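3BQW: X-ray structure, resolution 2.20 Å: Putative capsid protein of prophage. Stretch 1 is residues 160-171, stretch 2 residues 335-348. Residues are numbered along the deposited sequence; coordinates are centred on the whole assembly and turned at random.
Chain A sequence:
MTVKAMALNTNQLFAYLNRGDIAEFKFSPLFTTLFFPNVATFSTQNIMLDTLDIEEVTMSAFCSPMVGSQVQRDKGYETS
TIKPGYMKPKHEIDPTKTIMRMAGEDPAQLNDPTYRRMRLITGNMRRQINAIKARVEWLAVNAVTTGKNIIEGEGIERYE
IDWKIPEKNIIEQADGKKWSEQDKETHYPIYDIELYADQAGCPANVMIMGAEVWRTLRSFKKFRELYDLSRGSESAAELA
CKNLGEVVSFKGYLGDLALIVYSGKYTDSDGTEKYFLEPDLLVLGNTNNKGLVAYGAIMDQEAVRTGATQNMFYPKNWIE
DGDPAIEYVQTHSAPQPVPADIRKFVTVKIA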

# COMPACT_ATOMS: atom_id res chain seq x y z
N GLU A 160 -14.26 11.16 -3.40
CA GLU A 160 -13.25 10.70 -4.36
C GLU A 160 -12.12 11.72 -4.47
O GLU A 160 -12.36 12.92 -4.52
N ILE A 161 -10.89 11.22 -4.47
CA ILE A 161 -9.71 11.97 -4.87
C ILE A 161 -9.37 11.51 -6.28
O ILE A 161 -9.29 10.30 -6.56
N ASP A 162 -9.14 12.48 -7.15
CA ASP A 162 -8.75 12.21 -8.52
C ASP A 162 -7.46 12.98 -8.84
O ASP A 162 -7.44 14.22 -8.84
N TRP A 163 -6.40 12.23 -9.06
CA TRP A 163 -5.09 12.77 -9.44
C TRP A 163 -5.01 13.09 -10.94
O TRP A 163 -4.01 13.62 -11.40
N LYS A 164 -6.08 12.75 -11.67
CA LYS A 164 -6.28 13.09 -13.08
C LYS A 164 -5.17 12.47 -13.93
O LYS A 164 -4.40 13.18 -14.57
N ILE A 165 -5.08 11.15 -13.92
CA ILE A 165 -4.11 10.49 -14.78
C ILE A 165 -4.62 10.66 -16.23
O ILE A 165 -5.82 10.55 -16.48
N PRO A 166 -3.74 10.99 -17.18
CA PRO A 166 -4.25 11.05 -18.56
C PRO A 166 -4.89 9.73 -19.00
O PRO A 166 -4.43 8.66 -18.61
N GLU A 167 -5.97 9.82 -19.76
CA GLU A 167 -6.70 8.67 -20.27
C GLU A 167 -5.87 7.74 -21.13
O GLU A 167 -6.04 6.53 -21.07
N LYS A 168 -4.99 8.31 -21.95
CA LYS A 168 -4.07 7.52 -22.77
C LYS A 168 -3.12 6.64 -21.93
O LYS A 168 -2.47 5.75 -22.47
N ASN A 169 -3.01 6.94 -20.64
CA ASN A 169 -2.13 6.16 -19.73
C ASN A 169 -2.76 4.87 -19.22
O ASN A 169 -2.09 4.05 -18.61
N ILE A 170 -4.06 4.70 -19.46
CA ILE A 170 -4.78 3.52 -19.05
C ILE A 170 -5.21 2.85 -20.33
O ILE A 170 -6.04 3.37 -21.05
N ILE A 171 -4.61 1.71 -20.62
CA ILE A 171 -4.70 1.09 -21.93
C ILE A 171 -5.39 -0.27 -21.79
O ILE A 171 -5.15 -0.99 -20.83
N PRO A 335 -3.43 7.75 7.04
CA PRO A 335 -2.56 7.78 5.87
C PRO A 335 -3.27 8.05 4.55
O PRO A 335 -4.43 7.64 4.35
N GLN A 336 -2.55 8.72 3.65
CA GLN A 336 -2.99 8.95 2.28
C GLN A 336 -1.76 9.01 1.36
O GLN A 336 -0.89 9.87 1.57
N PRO A 337 -1.64 8.07 0.40
CA PRO A 337 -0.59 8.16 -0.60
C PRO A 337 -0.73 9.40 -1.50
O PRO A 337 -1.83 9.77 -1.90
N VAL A 338 0.40 10.06 -1.75
CA VAL A 338 0.44 11.22 -2.61
C VAL A 338 1.55 10.96 -3.63
O VAL A 338 2.70 10.80 -3.24
N PRO A 339 1.20 10.94 -4.92
CA PRO A 339 2.20 10.59 -5.93
C PRO A 339 3.10 11.75 -6.23
O PRO A 339 2.75 12.89 -5.95
N ALA A 340 4.27 11.46 -6.78
CA ALA A 340 5.14 12.48 -7.29
C ALA A 340 4.48 12.94 -8.58
O ALA A 340 3.81 13.96 -8.57
N ASP A 341 4.59 12.18 -9.67
CA ASP A 341 3.99 12.54 -10.96
C ASP A 341 3.16 11.36 -11.51
O ASP A 341 3.72 10.36 -11.98
N ILE A 342 1.83 11.48 -11.46
CA ILE A 342 0.91 10.41 -11.89
C ILE A 342 1.03 10.12 -13.39
O ILE A 342 0.67 9.04 -13.87
N ARG A 343 1.56 11.08 -14.15
CA ARG A 343 1.62 10.94 -15.60
C ARG A 343 2.67 9.92 -16.05
O ARG A 343 2.71 9.54 -17.19
N LYS A 344 3.52 9.50 -15.13
CA LYS A 344 4.59 8.56 -15.41
C LYS A 344 4.24 7.10 -15.13
O LYS A 344 5.13 6.25 -15.01
N PHE A 345 2.94 6.80 -15.03
CA PHE A 345 2.43 5.45 -14.85
C PHE A 345 1.56 5.09 -16.03
O PHE A 345 0.70 5.88 -16.42
N VAL A 346 1.81 3.93 -16.63
CA VAL A 346 0.95 3.39 -17.67
C VAL A 346 0.44 2.03 -17.18
O VAL A 346 1.21 1.18 -16.77
N THR A 347 -0.87 1.83 -17.23
CA THR A 347 -1.47 0.53 -16.85
C THR A 347 -2.15 -0.12 -18.08
O THR A 347 -2.90 0.53 -18.82
N VAL A 348 -1.87 -1.39 -18.28
CA VAL A 348 -2.39 -2.13 -19.41
C VAL A 348 -3.16 -3.36 -18.95
O VAL A 348 -2.65 -4.14 -18.15

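The most distinctive feature of this contact is the way Trp163 lies against a proline: Pro339 CD sits 3.6 Å from the centroid of the Trp163 six-membered ring, only 9° off the ring normal, a CH-pi contact that pairs a polarized ring CH with an electron-rich face. Trp163 (chi1 m, chi2 109°) points toward stretch 2, and the breadth of indole lets its CH2 also reach Val338 CG1 at 4.1 Å. The one polar atom of its side chain, NE1, is satisfied by water 1, which accepts from Trp163 NE1 (2.8 Å) and donates to Pro337 O (2.8 Å). Gln336 (chi1 t, chi2 p) lies at the ring edge; its NE2 donates to Pro337 O (3.1 Å), while its CD meets Ile161 CD1 at 3.7 Å.

Farther along, Ile342 (t, p) points toward stretch 1. Its CG1 lies 4.1 Å from Trp163 CB and 3.8 Å from CG1 of Ile165 (t, t), branched aliphatic chains filling the space between the loop of stretch 1 and the 3-10 turn that carries Ile342. Arg343 leads its end away, where its NE forms a salt bridge with Asp341 OD1 (2.9 Å).

Parallel strands close the contact. Thr347 N donates to Asn169 O (2.9 Å) and Ile171 N to Thr347 O (2.7 Å). Ile171 (m, t) packs its CD1 on Val346 CG1 (3.8 Å) and shares a sheet face with Val348.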

# COMPACT_ATOMS: atom_id res chain seq x y z
CB GLU A 160 -13.86 10.46 -5.75
CG GLU A 160 -12.84 10.00 -6.79
CD GLU A 160 -13.33 10.12 -8.21
OE1 GLU A 160 -13.31 11.25 -8.76
OE2 GLU A 160 -13.71 9.08 -8.78
CB ILE A 161 -8.47 11.67 -3.99
CG1 ILE A 161 -8.67 12.17 -2.58
CG2 ILE A 161 -7.22 12.32 -4.58
CD1 ILE A 161 -7.62 11.60 -1.57
CB ASP A 162 -9.88 12.60 -9.47
CG ASP A 162 -9.61 12.21 -10.90
OD1 ASP A 162 -8.60 11.53 -11.18
OD2 ASP A 162 -10.44 12.60 -11.76
CB TRP A 163 -4.00 11.79 -9.08
CG TRP A 163 -3.99 11.41 -7.59
CD1 TRP A 163 -4.36 10.21 -7.04
CD2 TRP A 163 -3.63 12.27 -6.50
NE1 TRP A 163 -4.22 10.27 -5.67
CE2 TRP A 163 -3.77 11.51 -5.30
CE3 TRP A 163 -3.19 13.60 -6.40
CZ2 TRP A 163 -3.49 12.03 -4.04
CZ3 TRP A 163 -2.91 14.12 -5.15
CH2 TRP A 163 -3.07 13.34 -3.98
CB LYS A 164 -6.37 14.62 -13.32
CG LYS A 164 -7.51 15.38 -12.58
CD LYS A 164 -8.76 15.66 -13.42
CE LYS A 164 -9.55 16.91 -12.92
NZ LYS A 164 -11.02 16.88 -13.28
CB ILE A 165 -3.86 9.02 -14.35
CG1 ILE A 165 -2.49 8.55 -14.89
CG2 ILE A 165 -5.00 8.09 -14.78
CD1 ILE A 165 -2.15 7.09 -14.57
CB PRO A 166 -2.99 11.38 -19.38
CG PRO A 166 -2.10 12.08 -18.41
CD PRO A 166 -2.31 11.34 -17.12
CB GLU A 167 -7.93 9.13 -21.08
CG GLU A 167 -9.02 9.75 -20.23
CD GLU A 167 -10.36 9.94 -20.98
OE1 GLU A 167 -10.37 10.10 -22.23
OE2 GLU A 167 -11.41 9.91 -20.27
CB LYS A 168 -3.23 8.46 -23.63
CG LYS A 168 -2.11 9.19 -22.82
CD LYS A 168 -1.42 10.30 -23.63
CE LYS A 168 -0.31 10.93 -22.84
NZ LYS A 168 0.74 9.92 -22.50
CB ASN A 169 -1.69 7.00 -18.53
CG ASN A 169 -0.62 7.99 -18.88
OD1 ASN A 169 0.37 8.13 -18.16
ND2 ASN A 169 -0.79 8.68 -20.00
CB ILE A 170 -6.02 3.85 -18.17
CG1 ILE A 170 -5.63 4.53 -16.88
CG2 ILE A 170 -6.82 2.58 -17.81
CD1 ILE A 170 -6.86 5.13 -16.13
CB ILE A 171 -3.29 0.89 -22.54
CG1 ILE A 171 -2.58 2.25 -22.74
CG2 ILE A 171 -3.36 0.06 -23.82
CD1 ILE A 171 -1.11 2.15 -23.28
CB PRO A 335 -1.98 6.37 5.84
CG PRO A 335 -3.10 5.52 6.37
CD PRO A 335 -3.81 6.37 7.40
CB GLN A 336 -3.71 10.30 2.17
CG GLN A 336 -4.17 10.67 0.76
CD GLN A 336 -5.05 9.60 0.13
OE1 GLN A 336 -6.01 9.14 0.75
NE2 GLN A 336 -4.73 9.21 -1.12
CB PRO A 337 -0.74 6.87 -1.42
CG PRO A 337 -1.65 6.03 -0.67
CD PRO A 337 -2.42 6.84 0.28
CB VAL A 338 0.74 12.51 -1.83
CG1 VAL A 338 0.80 13.69 -2.79
CG2 VAL A 338 -0.32 12.74 -0.74
CB PRO A 339 1.36 10.24 -7.16
CG PRO A 339 0.16 11.12 -7.04
CD PRO A 339 -0.13 11.20 -5.54
CB ALA A 340 6.58 11.99 -7.50
CB ASP A 341 5.09 12.95 -11.93
CG ASP A 341 4.56 13.51 -13.24
OD1 ASP A 341 3.35 13.50 -13.49
OD2 ASP A 341 5.39 13.99 -14.03
CB ILE A 342 -0.58 10.74 -11.50
CG1 ILE A 342 -1.42 9.46 -11.34
CG2 ILE A 342 -1.22 11.80 -12.46
CD1 ILE A 342 -1.11 8.65 -10.03
CB ARG A 343 1.87 12.30 -16.25
CG ARG A 343 0.83 13.36 -15.88
CD ARG A 343 1.25 14.72 -16.37
NE ARG A 343 2.48 15.16 -15.73
CZ ARG A 343 3.16 16.26 -16.06
NH1 ARG A 343 2.75 17.06 -17.03
NH2 ARG A 343 4.28 16.56 -15.40
CB LYS A 344 5.82 8.97 -14.59
CG LYS A 344 6.36 10.33 -14.95
CD LYS A 344 7.60 10.64 -14.08
CE LYS A 344 8.30 11.94 -14.56
NZ LYS A 344 8.85 12.69 -13.40
CB PHE A 345 1.60 5.38 -13.58
CG PHE A 345 2.39 5.61 -12.33
CD1 PHE A 345 3.22 4.60 -11.83
CD2 PHE A 345 2.32 6.81 -11.67
CE1 PHE A 345 3.94 4.80 -10.70
CE2 PHE A 345 3.05 7.01 -10.53
CZ PHE A 345 3.86 6.01 -10.03
CB VAL A 346 1.73 3.25 -19.01
CG1 VAL A 346 0.86 2.57 -20.08
CG2 VAL A 346 2.28 4.64 -19.50
CB THR A 347 -2.49 0.70 -15.69
OG1 THR A 347 -1.81 1.29 -14.57
CG2 THR A 347 -3.13 -0.64 -15.28
CB VAL A 348 -1.29 -2.53 -20.42
CG1 VAL A 348 -1.91 -3.15 -21.74
CG2 VAL A 348 -0.40 -1.33 -20.73
O HOH W 1 -3.37 8.35 -3.79
O HOH W 2 1.50 11.12 -19.74